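Long-range contacts in O-methyltransferase, putative (Bacillus cereus, PDB 3DUW), which probably transfers a methyl group from S-adenosylmethionine to an oxygen atom of an acceptor substrate, and binds the product S-adenosyl-L-homocysteine: residues 62-67 and 86-91; 118-123 and 147-152; 134-139 and 162-167; 141-146 and 185-190. One frame throughout, in Å; residues are numbered along the deposited sequence.

In the fold
The four contacts follow the Rossmann-like sheet from its middle to the helices on one side. Contacts 1 and 3 each pair two parallel strands, and strands 61-65 and 136-139 are neighbours, so the two contacts join into one four-strand block with centres about 10 Å apart; Ile65 N lies 2.9 Å from Phe138 O. Contact 2 packs helices 119-128 and 146-155 over the Ile65 and Leu89 face, its centre about 11 Å from that of contact 1. Contact 4 sets the loop after strand 136-139 against helix 182-196. S-adenosyl-L-homocysteine touches all four, and Tyr149 OH meets Asp142 OD1 at 2.6 Å, linking contacts 2 and 4 beside the adenine.

Contact 1 (62-67 and 86-91); sequences ILEIGT and VVTLEA. With SAH (S-adenosyl-L-homocysteine), chain C.
Glu64 runs out fully extended, CG anti to the backbone N (chi1 173°), and Thr88 sets OG1 in the same anti position (chi1 -175°), so the two side chains lie alongside each other on one face of the sheet. Thr88 OG1 donates to Glu64 OE1 over 2.6 Å, and OE1 accepts through its anti lone pair, the one away from OE2. Thr73 OG1 is also bonded to OE1, and Ser72 OG to OE2, which fixes the buried carboxylate from both ends. Thr67 crosses Thr88 obliquely; Thr67 OG1 lies 2.6 Å from Thr88 OG1 and 3.2 Å from Leu89 O, the latter at best a weak bond. The backbones form a parallel ladder with a crossover through helix 71-77, the first beta-alpha-beta unit of a class I methyltransferase; the sequence after Leu63 is the family's glycine-containing motif I. The ladder ends with Gly66 N giving a bond to Leu89 O at 2.8 Å, and Gly66 O, turned out of the strand, accepts a hydrogen bond from the amino group N of SAH at 3.2 Å. At the tip of the neighbouring strand, Glu90 bends at chi2 (53°) so that its carboxylate spans the ribose diol: OE1 takes O3' at 2.7 Å and OE2 takes O2' at 2.7 Å. Backbone N-H groups of Leu68 and Ser92 also bond to this carboxylate, which would tend to keep it ionised. On the reverse face Leu63 CD1 meets Leu89 CD1 at 4.3 Å, beneath helix 119-128.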
# COMPACT_ATOMS: atom_id res chain seq x y z
N ILE A 62 -12.88 -5.34 11.57
CA ILE A 62 -12.08 -4.12 11.50
C ILE A 62 -12.26 -3.16 12.66
O ILE A 62 -13.38 -2.92 13.11
CB ILE A 62 -12.42 -3.34 10.20
CG1 ILE A 62 -12.20 -4.23 8.97
CG2 ILE A 62 -11.58 -2.07 10.11
CD1 ILE A 62 -12.62 -3.58 7.66
N LEU A 63 -11.15 -2.60 13.13
CA LEU A 63 -11.16 -1.63 14.21
C LEU A 63 -10.58 -0.34 13.65
O LEU A 63 -9.47 -0.34 13.10
CB LEU A 63 -10.30 -2.10 15.39
CG LEU A 63 -10.05 -1.05 16.48
CD1 LEU A 63 -11.36 -0.67 17.15
CD2 LEU A 63 -9.07 -1.61 17.51
N GLU A 64 -11.33 0.75 13.76
CA GLU A 64 -10.87 2.05 13.29
C GLU A 64 -10.85 3.01 14.47
O GLU A 64 -11.79 3.04 15.27
CB GLU A 64 -11.80 2.60 12.21
CG GLU A 64 -11.47 4.03 11.80
CD GLU A 64 -12.37 4.52 10.70
OE1 GLU A 64 -13.58 4.69 10.95
OE2 GLU A 64 -11.87 4.72 9.57
N ILE A 65 -9.77 3.78 14.58
CA ILE A 65 -9.65 4.77 15.65
C ILE A 65 -9.61 6.13 14.97
O ILE A 65 -8.64 6.48 14.30
CB ILE A 65 -8.36 4.54 16.48
CG1 ILE A 65 -8.29 3.08 16.94
CG2 ILE A 65 -8.35 5.48 17.68
CD1 ILE A 65 -7.04 2.74 17.74
N GLY A 66 -10.70 6.89 15.12
CA GLY A 66 -10.81 8.20 14.51
C GLY A 66 -11.82 8.12 13.36
O GLY A 66 -11.44 7.81 12.23
N THR A 67 -13.08 8.44 13.64
CA THR A 67 -14.15 8.34 12.64
C THR A 67 -14.47 9.61 11.83
O THR A 67 -14.81 9.50 10.64
CB THR A 67 -15.49 7.91 13.32
OG1 THR A 67 -15.23 6.91 14.32
CG2 THR A 67 -16.45 7.38 12.27
N VAL A 86 -17.23 -3.55 11.29
CA VAL A 86 -16.31 -2.47 11.57
C VAL A 86 -16.74 -1.82 12.87
O VAL A 86 -17.93 -1.57 13.09
CB VAL A 86 -16.34 -1.36 10.49
CG1 VAL A 86 -15.37 -0.24 10.86
CG2 VAL A 86 -16.01 -1.93 9.13
N VAL A 87 -15.77 -1.58 13.75
CA VAL A 87 -16.02 -0.90 15.01
C VAL A 87 -15.12 0.32 14.92
O VAL A 87 -13.91 0.19 14.78
CB VAL A 87 -15.60 -1.75 16.23
CG1 VAL A 87 -15.78 -0.94 17.50
CG2 VAL A 87 -16.43 -3.03 16.29
N THR A 88 -15.72 1.51 14.96
CA THR A 88 -14.95 2.74 14.85
C THR A 88 -15.15 3.62 16.08
O THR A 88 -16.26 3.74 16.60
CB THR A 88 -15.30 3.48 13.54
OG1 THR A 88 -14.45 4.62 13.40
CG2 THR A 88 -16.76 3.91 13.51
N LEU A 89 -14.06 4.24 16.53
CA LEU A 89 -14.07 5.07 17.73
C LEU A 89 -13.96 6.57 17.44
O LEU A 89 -13.06 7.01 16.71
CB LEU A 89 -12.91 4.63 18.64
CG LEU A 89 -12.79 3.11 18.79
CD1 LEU A 89 -11.65 2.79 19.74
CD2 LEU A 89 -14.09 2.53 19.31
N GLU A 90 -14.86 7.35 18.04
CA GLU A 90 -14.89 8.79 17.84
C GLU A 90 -15.17 9.54 19.14
O GLU A 90 -16.15 9.27 19.83
CB GLU A 90 -15.95 9.13 16.79
CG GLU A 90 -16.16 10.61 16.55
CD GLU A 90 -14.87 11.33 16.22
OE1 GLU A 90 -14.12 10.84 15.34
OE2 GLU A 90 -14.60 12.39 16.83
N ALA A 91 -14.30 10.50 19.47
CA ALA A 91 -14.44 11.27 20.70
C ALA A 91 -15.53 12.34 20.67
O ALA A 91 -16.18 12.59 21.68
CB ALA A 91 -13.11 11.91 21.05
N SAH C . -10.17 8.51 9.42
CA SAH C . -11.30 9.49 9.19
CB SAH C . -10.95 10.83 9.75
CG SAH C . -10.68 10.93 11.23
SD SAH C . -9.99 12.60 11.60
C SAH C . -11.49 9.64 7.65
O SAH C . -10.71 9.05 6.89
OXT SAH C . -12.47 10.37 7.25
C5' SAH C . -9.46 12.34 13.24
C4' SAH C . -10.69 12.06 14.22
O4' SAH C . -10.02 11.86 15.46
C3' SAH C . -11.62 13.24 14.50
O3' SAH C . -12.98 12.94 14.15
C2' SAH C . -11.39 13.51 16.04
O2' SAH C . -12.53 14.04 16.68
C1' SAH C . -10.98 12.14 16.53
N9 SAH C . -10.34 12.08 17.71
C8 SAH C . -9.40 12.90 18.32
N7 SAH C . -9.01 12.51 19.49
C5 SAH C . -9.73 11.31 19.73
C6 SAH C . -9.72 10.41 20.85
N6 SAH C . -8.97 10.58 21.94
N1 SAH C . -10.56 9.33 20.73
C2 SAH C . -11.35 9.11 19.63
N3 SAH C . -11.38 9.96 18.54
C4 SAH C . -10.55 11.03 18.66

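Contact 2 (118-123 and 147-152); sequences LALDSL and PAYFEW. With SAH (S-adenosyl-L-homocysteine), chain C.
Apolar packing joins helical segments 119-123 and 147-152, which run nearly parallel, 15° apart, with axes 10.8 Å apart at closest. Ala119 CB presses on Tyr149 CE1 at 3.5 Å, approaching the ring obliquely. Leu120 crosses the same tyrosine at about a right angle, its CD2 touching Ala148 CB, Tyr149 CE1 and Trp152 CD1 at once. Leu123 and Trp152 slide past each other in opposite directions, and Leu123 CB forms a CH-pi contact 3.8 Å from the centroid of the five-membered ring of Trp152, only 13° off its normal; Leu123 O lies over a face of the same indole.

Polar contacts gather at the adenine. Ala119 N donates to SAH N1 at 2.9 Å, close to straight (159°). One water, in the plane of the tyrosine ring at its edge, accepts from Leu120 N at 3.0 Å and from SAH N6 at 2.9 Å while donating to Tyr149 OH at 2.9 Å; the hydroxyl is also hydrogen-bonded to Asp142 OD1. An acceptor at N1 beside a donor at N6 is the pattern of adenine, which is consistent with recognition of the base by the start of helix 119-128 and the water.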
# COMPACT_ATOMS: atom_id res chain seq x y z
N LEU A 118 -13.65 8.79 24.31
CA LEU A 118 -12.21 8.82 24.10
C LEU A 118 -11.80 7.40 23.75
O LEU A 118 -12.19 6.44 24.42
CB LEU A 118 -11.50 9.29 25.37
CG LEU A 118 -11.82 10.73 25.81
CD1 LEU A 118 -11.13 11.04 27.13
CD2 LEU A 118 -11.37 11.70 24.73
N ALA A 119 -11.02 7.26 22.68
CA ALA A 119 -10.58 5.95 22.22
C ALA A 119 -9.99 5.06 23.31
O ALA A 119 -10.32 3.88 23.39
CB ALA A 119 -9.58 6.10 21.08
N LEU A 120 -9.14 5.62 24.17
CA LEU A 120 -8.54 4.81 25.22
C LEU A 120 -9.59 4.20 26.15
O LEU A 120 -9.43 3.08 26.62
CB LEU A 120 -7.53 5.64 26.02
CG LEU A 120 -6.26 6.03 25.25
CD1 LEU A 120 -5.34 6.82 26.16
CD2 LEU A 120 -5.56 4.79 24.72
N ASP A 121 -10.68 4.93 26.41
CA ASP A 121 -11.74 4.41 27.26
C ASP A 121 -12.51 3.31 26.54
O ASP A 121 -12.82 2.27 27.11
CB ASP A 121 -12.72 5.51 27.68
CG ASP A 121 -12.11 6.49 28.66
OD1 ASP A 121 -11.42 6.04 29.59
OD2 ASP A 121 -12.33 7.70 28.50
N SER A 122 -12.83 3.56 25.27
CA SER A 122 -13.58 2.59 24.48
C SER A 122 -12.79 1.31 24.23
O SER A 122 -13.36 0.22 24.19
CB SER A 122 -13.99 3.21 23.14
OG SER A 122 -14.91 4.27 23.34
N LEU A 123 -11.47 1.43 24.06
CA LEU A 123 -10.64 0.26 23.82
C LEU A 123 -10.66 -0.69 25.01
O LEU A 123 -10.68 -1.91 24.85
CB LEU A 123 -9.21 0.70 23.48
CG LEU A 123 -9.09 1.35 22.10
CD1 LEU A 123 -7.80 2.14 21.98
CD2 LEU A 123 -9.17 0.28 21.03
N PRO A 147 1.22 5.94 20.32
CA PRO A 147 1.92 4.91 21.09
C PRO A 147 0.93 4.01 21.83
O PRO A 147 1.02 2.78 21.77
CB PRO A 147 2.79 5.72 22.05
CG PRO A 147 3.10 6.94 21.26
CD PRO A 147 1.78 7.28 20.62
N ALA A 148 -0.02 4.63 22.52
CA ALA A 148 -1.02 3.89 23.28
C ALA A 148 -1.95 3.11 22.35
O ALA A 148 -2.31 1.96 22.64
CB ALA A 148 -1.83 4.85 24.16
N TYR A 149 -2.34 3.71 21.23
CA TYR A 149 -3.22 3.02 20.30
C TYR A 149 -2.53 1.81 19.68
O TYR A 149 -3.16 0.79 19.43
CB TYR A 149 -3.71 3.97 19.20
CG TYR A 149 -4.54 5.14 19.71
CD1 TYR A 149 -5.36 5.00 20.84
CD2 TYR A 149 -4.50 6.37 19.08
CE1 TYR A 149 -6.10 6.06 21.32
CE2 TYR A 149 -5.24 7.45 19.55
CZ TYR A 149 -6.05 7.28 20.67
OH TYR A 149 -6.77 8.35 21.16
N PHE A 150 -1.22 1.93 19.45
CA PHE A 150 -0.46 0.82 18.89
C PHE A 150 -0.45 -0.34 19.88
O PHE A 150 -0.64 -1.50 19.51
CB PHE A 150 0.97 1.24 18.57
CG PHE A 150 1.87 0.11 18.15
CD1 PHE A 150 1.53 -0.71 17.08
CD2 PHE A 150 3.03 -0.16 18.86
CE1 PHE A 150 2.34 -1.79 16.71
CE2 PHE A 150 3.85 -1.23 18.50
CZ PHE A 150 3.51 -2.05 17.42
N GLU A 151 -0.23 -0.03 21.16
CA GLU A 151 -0.21 -1.08 22.17
C GLU A 151 -1.57 -1.76 22.26
O GLU A 151 -1.65 -2.98 22.41
CB GLU A 151 0.20 -0.50 23.53
CG GLU A 151 1.67 -0.09 23.59
CD GLU A 151 2.61 -1.26 23.35
OE1 GLU A 151 2.44 -2.30 24.02
OE2 GLU A 151 3.52 -1.15 22.51
N TRP A 152 -2.64 -0.97 22.17
CA TRP A 152 -3.98 -1.54 22.21
C TRP A 152 -4.24 -2.37 20.96
O TRP A 152 -4.88 -3.43 21.02
CB TRP A 152 -5.04 -0.44 22.32
CG TRP A 152 -5.39 -0.10 23.73
CD1 TRP A 152 -5.15 1.07 24.38
CD2 TRP A 152 -6.05 -0.95 24.67
NE1 TRP A 152 -5.61 1.00 25.67
CE2 TRP A 152 -6.17 -0.23 25.88
CE3 TRP A 152 -6.56 -2.26 24.61
CZ2 TRP A 152 -6.77 -0.77 27.02
CZ3 TRP A 152 -7.15 -2.80 25.75
CH2 TRP A 152 -7.26 -2.05 26.94
N SAH C . -10.17 8.51 9.42
CA SAH C . -11.30 9.49 9.19
CB SAH C . -10.95 10.83 9.75
CG SAH C . -10.68 10.93 11.23
SD SAH C . -9.99 12.60 11.60
C SAH C . -11.49 9.64 7.65
O SAH C . -10.71 9.05 6.89
OXT SAH C . -12.47 10.37 7.25
C5' SAH C . -9.46 12.34 13.24
C4' SAH C . -10.69 12.06 14.22
O4' SAH C . -10.02 11.86 15.46
C3' SAH C . -11.62 13.24 14.50
O3' SAH C . -12.98 12.94 14.15
C2' SAH C . -11.39 13.51 16.04
O2' SAH C . -12.53 14.04 16.68
C1' SAH C . -10.98 12.14 16.53
N9 SAH C . -10.34 12.08 17.71
C8 SAH C . -9.40 12.90 18.32
N7 SAH C . -9.01 12.51 19.49
C5 SAH C . -9.73 11.31 19.73
C6 SAH C . -9.72 10.41 20.85
N6 SAH C . -8.97 10.58 21.94
N1 SAH C . -10.56 9.33 20.73
C2 SAH C . -11.35 9.11 19.63
N3 SAH C . -11.38 9.96 18.54
C4 SAH C . -10.55 11.03 18.66
O HOH W 1 -8.17 8.38 23.68

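Contact 3 (134-139 and 162-167); sequences FDFIFI and VIIGDN
The Phe136 and Phe138 rings both lie on the Ile164 side of this strand pair, and their neighbours come in obliquely. Val162 CG1 and Ile164 CG1 each lie 3.9 Å from the Phe136 ring, at CE2 and CZ respectively. Phe138 has CG anti to its backbone N, which carries CD1 to within 3.7 Å of Ile164 CG2 and CE1 to the same distance from Asp166 CB; the Asp166 carboxylate is tilted 31° from the ring. On the reverse face Ile139 and Ile163 lie alongside each other, CD1 of the first 3.9 Å from CG2 of the second.

Five backbone bonds form the parallel ladder. The three central ones and that from Asp166 N run nearly along the C=O axis, whereas Val162 N sits above the carbonyl plane of Asp135, whose oxygen also receives Gln57 NE2. Where the ladder ends, Asp166 N to Ile139 O lengthens to 3.2 Å and a water donates to both Ile139 O and Asp166 O.

Helix 146-155 links the two strands in a beta-alpha-beta crossover and covers Ile137, Ile139 and Ile163. Helix 44-57 packs on Phe136 and Ile164, Ile56 of the second subunit reaches Val162, and strand 61-65 flanks strand 136-139.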
# COMPACT_ATOMS: atom_id res chain seq x y z
N PHE A 134 -9.31 -8.31 16.18
CA PHE A 134 -9.47 -7.53 14.96
C PHE A 134 -8.39 -7.92 13.95
O PHE A 134 -7.21 -8.00 14.30
CB PHE A 134 -9.39 -6.04 15.28
CG PHE A 134 -10.53 -5.56 16.13
CD1 PHE A 134 -11.80 -5.38 15.58
CD2 PHE A 134 -10.36 -5.31 17.49
CE1 PHE A 134 -12.87 -4.97 16.37
CE2 PHE A 134 -11.42 -4.90 18.29
CZ PHE A 134 -12.68 -4.73 17.73
N ASP A 135 -8.81 -8.16 12.71
CA ASP A 135 -7.90 -8.56 11.64
C ASP A 135 -7.28 -7.38 10.90
O ASP A 135 -6.27 -7.54 10.22
CB ASP A 135 -8.61 -9.44 10.60
CG ASP A 135 -9.62 -10.39 11.22
OD1 ASP A 135 -9.24 -11.14 12.14
OD2 ASP A 135 -10.78 -10.38 10.77
N PHE A 136 -7.89 -6.21 11.03
CA PHE A 136 -7.42 -5.01 10.33
C PHE A 136 -7.69 -3.82 11.25
O PHE A 136 -8.81 -3.63 11.70
CB PHE A 136 -8.18 -4.88 9.01
CG PHE A 136 -7.61 -3.86 8.07
CD1 PHE A 136 -7.79 -2.50 8.29
CD2 PHE A 136 -6.91 -4.26 6.93
CE1 PHE A 136 -7.29 -1.55 7.40
CE2 PHE A 136 -6.40 -3.32 6.04
CZ PHE A 136 -6.60 -1.96 6.27
N ILE A 137 -6.65 -3.03 11.51
CA ILE A 137 -6.78 -1.88 12.40
C ILE A 137 -6.25 -0.61 11.75
O ILE A 137 -5.10 -0.56 11.29
CB ILE A 137 -6.02 -2.15 13.72
CG1 ILE A 137 -6.52 -3.46 14.34
CG2 ILE A 137 -6.20 -0.99 14.69
CD1 ILE A 137 -5.75 -3.91 15.56
N PHE A 138 -7.09 0.42 11.70
CA PHE A 138 -6.74 1.70 11.09
C PHE A 138 -6.64 2.75 12.19
O PHE A 138 -7.64 3.07 12.83
CB PHE A 138 -7.80 2.10 10.05
CG PHE A 138 -7.49 3.38 9.32
CD1 PHE A 138 -6.22 3.64 8.83
CD2 PHE A 138 -8.50 4.32 9.09
CE1 PHE A 138 -5.95 4.82 8.12
CE2 PHE A 138 -8.24 5.49 8.39
CZ PHE A 138 -6.96 5.74 7.90
N ILE A 139 -5.43 3.25 12.41
CA ILE A 139 -5.19 4.26 13.44
C ILE A 139 -5.15 5.62 12.76
O ILE A 139 -4.21 5.94 12.04
CB ILE A 139 -3.86 3.98 14.16
CG1 ILE A 139 -3.87 2.55 14.72
CG2 ILE A 139 -3.66 4.98 15.29
CD1 ILE A 139 -2.59 2.13 15.41
N VAL A 162 -3.39 -6.74 10.22
CA VAL A 162 -2.78 -5.64 9.49
C VAL A 162 -3.09 -4.34 10.24
O VAL A 162 -4.23 -4.13 10.67
CB VAL A 162 -3.34 -5.52 8.06
CG1 VAL A 162 -2.82 -4.25 7.39
CG2 VAL A 162 -2.95 -6.75 7.25
N ILE A 163 -2.08 -3.50 10.42
CA ILE A 163 -2.26 -2.22 11.09
C ILE A 163 -1.79 -1.12 10.15
O ILE A 163 -0.67 -1.16 9.64
CB ILE A 163 -1.42 -2.13 12.39
CG1 ILE A 163 -1.85 -3.22 13.38
CG2 ILE A 163 -1.58 -0.75 13.01
CD1 ILE A 163 -0.95 -3.34 14.60
N ILE A 164 -2.67 -0.15 9.90
CA ILE A 164 -2.32 0.98 9.05
C ILE A 164 -2.37 2.22 9.93
O ILE A 164 -3.37 2.45 10.62
CB ILE A 164 -3.34 1.19 7.91
CG1 ILE A 164 -3.28 0.03 6.92
CG2 ILE A 164 -3.04 2.52 7.20
CD1 ILE A 164 -1.98 -0.07 6.15
N GLY A 165 -1.28 2.98 9.93
CA GLY A 165 -1.23 4.22 10.70
C GLY A 165 -1.12 5.35 9.71
O GLY A 165 -0.13 5.44 8.98
N ASP A 166 -2.12 6.22 9.66
CA ASP A 166 -2.12 7.34 8.72
C ASP A 166 -1.43 8.57 9.28
O ASP A 166 -1.25 8.71 10.50
CB ASP A 166 -3.58 7.69 8.36
CG ASP A 166 -3.70 8.59 7.14
OD1 ASP A 166 -2.82 8.53 6.26
OD2 ASP A 166 -4.71 9.33 7.05
N ASN A 167 -1.02 9.46 8.37
CA ASN A 167 -0.41 10.73 8.72
C ASN A 167 0.84 10.61 9.59
O ASN A 167 0.96 11.28 10.62
CB ASN A 167 -1.45 11.61 9.42
CG ASN A 167 -2.78 11.62 8.68
OD1 ASN A 167 -3.80 11.18 9.20
ND2 ASN A 167 -2.77 12.11 7.44
O HOH W 2 -1.63 7.04 12.62

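Contact 4 (141-146 and 185-190); sequences ADKQNN and QGIRRF. With SAH (S-adenosyl-L-homocysteine), chain C.
The backbones come very close: the CA atoms of Gln144 and Gly186 are 4.0 Å apart, and Gly186 CA directs a C-H at Lys143 O over 3.6 Å. Having no side chain, Gly186 lets the helix come right down on the 3-10 turn at 143-145, with Lys143 O and Gln144 CA occupying the side on which a CB would stand.

An apolar contact flanks this point, Ile187 placing CD1 3.9 Å from Lys143 CB.

The Asn146 amide packs by van der Waals contact on two side chains of the helix. Ile187 lies along it, CD1 reaching Asn146 ND2 at 3.4 Å. The amide stands almost upright on the Phe190 ring, the planes 81° apart, with ND2 over one face and displaced toward the rim, 3.5 Å from Phe190 CD2. CG of Phe190 is anti to its backbone N, which swings the ring under this amide.

On the loop, polar bonds hold Lys143, which bends at chi2 and chi4, so its chain turns back from the helix and NZ donates to Ala141 O at 2.9 Å, from above the carbonyl plane. The ammonium also has a salt bridge to Asp140 and a weak bond to Asn167 OD1.

The approaches to SAH are close contacts: Asp142 lies against the adenine, OD1 3.3 Å from SAH N7, while Ala141 CA comes to 3.4 Å from SAH O4'.

Such a loop, leaving the carboxyl end of a central parallel strand, lines the cofactor pocket of Rossmann-like methyltransferases; in catechol O-methyltransferase and its cation-dependent relatives the same corner carries the metal site.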
# COMPACT_ATOMS: atom_id res chain seq x y z
N ALA A 141 -6.63 8.87 14.47
CA ALA A 141 -7.26 9.81 15.39
C ALA A 141 -6.26 10.89 15.81
O ALA A 141 -5.67 11.55 14.95
CB ALA A 141 -7.79 9.06 16.61
N ASP A 142 -6.09 11.08 17.11
CA ASP A 142 -5.14 12.06 17.62
C ASP A 142 -3.79 11.34 17.64
O ASP A 142 -3.57 10.43 18.43
CB ASP A 142 -5.54 12.56 19.01
CG ASP A 142 -5.83 11.44 19.99
OD1 ASP A 142 -6.46 10.43 19.61
OD2 ASP A 142 -5.44 11.58 21.17
N LYS A 143 -2.91 11.75 16.74
CA LYS A 143 -1.62 11.10 16.60
C LYS A 143 -0.72 11.17 17.83
O LYS A 143 0.20 10.36 17.98
CB LYS A 143 -0.90 11.64 15.36
CG LYS A 143 -1.77 11.62 14.09
CD LYS A 143 -2.48 10.28 13.90
CE LYS A 143 -3.23 10.18 12.56
NZ LYS A 143 -4.43 11.07 12.41
N GLN A 144 -0.97 12.12 18.74
CA GLN A 144 -0.15 12.18 19.94
C GLN A 144 -0.34 10.90 20.76
O GLN A 144 0.52 10.54 21.56
CB GLN A 144 -0.48 13.41 20.81
CG GLN A 144 -1.93 13.79 20.92
CD GLN A 144 -2.36 14.74 19.82
OE1 GLN A 144 -2.60 14.33 18.69
NE2 GLN A 144 -2.46 16.02 20.15
N ASN A 145 -1.45 10.20 20.54
CA ASN A 145 -1.73 8.97 21.27
C ASN A 145 -1.43 7.69 20.51
O ASN A 145 -1.79 6.60 20.95
CB ASN A 145 -3.20 8.95 21.73
CG ASN A 145 -3.37 9.47 23.14
OD1 ASN A 145 -4.37 10.13 23.46
ND2 ASN A 145 -2.42 9.16 24.01
N ASN A 146 -0.75 7.81 19.37
CA ASN A 146 -0.41 6.62 18.60
C ASN A 146 0.33 5.55 19.39
O ASN A 146 0.11 4.36 19.17
CB ASN A 146 0.38 7.00 17.35
CG ASN A 146 -0.52 7.23 16.15
OD1 ASN A 146 -1.63 7.74 16.28
ND2 ASN A 146 -0.05 6.84 14.97
N GLN A 185 5.77 14.28 17.77
CA GLN A 185 6.42 13.47 18.80
C GLN A 185 5.68 12.15 18.95
O GLN A 185 6.30 11.10 19.08
CB GLN A 185 6.46 14.23 20.13
CG GLN A 185 7.32 15.50 20.08
CD GLN A 185 8.79 15.22 19.79
OE1 GLN A 185 9.53 16.12 19.40
NE2 GLN A 185 9.21 13.98 20.00
N GLY A 186 4.35 12.20 18.91
CA GLY A 186 3.56 10.98 19.02
C GLY A 186 3.88 9.99 17.91
O GLY A 186 3.99 8.79 18.16
N ILE A 187 4.03 10.48 16.69
CA ILE A 187 4.34 9.60 15.57
C ILE A 187 5.74 9.01 15.72
O ILE A 187 5.96 7.84 15.42
CB ILE A 187 4.21 10.34 14.22
CG1 ILE A 187 2.73 10.62 13.93
CG2 ILE A 187 4.84 9.53 13.10
CD1 ILE A 187 1.86 9.38 13.88
N ARG A 188 6.70 9.81 16.19
CA ARG A 188 8.05 9.30 16.39
C ARG A 188 8.04 8.20 17.46
O ARG A 188 8.73 7.19 17.30
CB ARG A 188 9.00 10.44 16.76
CG ARG A 188 9.34 11.36 15.58
CD ARG A 188 10.21 12.54 16.00
NE ARG A 188 11.47 12.12 16.59
CZ ARG A 188 12.54 11.74 15.89
NH1 ARG A 188 12.51 11.72 14.57
NH2 ARG A 188 13.64 11.37 16.53
N ARG A 189 7.27 8.39 18.52
CA ARG A 189 7.16 7.39 19.59
C ARG A 189 6.59 6.10 19.00
O ARG A 189 6.96 4.99 19.40
CB ARG A 189 6.22 7.89 20.70
CG ARG A 189 6.66 9.14 21.45
CD ARG A 189 7.92 8.89 22.25
NE ARG A 189 9.11 9.05 21.43
CZ ARG A 189 9.53 10.22 20.94
NH1 ARG A 189 8.85 11.33 21.21
NH2 ARG A 189 10.62 10.28 20.19
N PHE A 190 5.67 6.26 18.05
CA PHE A 190 5.00 5.16 17.36
C PHE A 190 6.02 4.33 16.56
O PHE A 190 6.06 3.11 16.68
CB PHE A 190 3.92 5.77 16.46
CG PHE A 190 3.10 4.78 15.68
CD1 PHE A 190 2.52 3.67 16.29
CD2 PHE A 190 2.83 5.02 14.34
CE1 PHE A 190 1.67 2.82 15.56
CE2 PHE A 190 1.99 4.18 13.61
CZ PHE A 190 1.41 3.08 14.21
N SAH C . -10.17 8.51 9.42
CA SAH C . -11.30 9.49 9.19
CB SAH C . -10.95 10.83 9.75
CG SAH C . -10.68 10.93 11.23
SD SAH C . -9.99 12.60 11.60
C SAH C . -11.49 9.64 7.65
O SAH C . -10.71 9.05 6.89
OXT SAH C . -12.47 10.37 7.25
C5' SAH C . -9.46 12.34 13.24
C4' SAH C . -10.69 12.06 14.22
O4' SAH C . -10.02 11.86 15.46
C3' SAH C . -11.62 13.24 14.50
O3' SAH C . -12.98 12.94 14.15
C2' SAH C . -11.39 13.51 16.04
O2' SAH C . -12.53 14.04 16.68
C1' SAH C . -10.98 12.14 16.53
N9 SAH C . -10.34 12.08 17.71
C8 SAH C . -9.40 12.90 18.32
N7 SAH C . -9.01 12.51 19.49
C5 SAH C . -9.73 11.31 19.73
C6 SAH C . -9.72 10.41 20.85
N6 SAH C . -8.97 10.58 21.94
N1 SAH C . -10.56 9.33 20.73
C2 SAH C . -11.35 9.11 19.63
N3 SAH C . -11.38 9.96 18.54
C4 SAH C . -10.55 11.03 18.66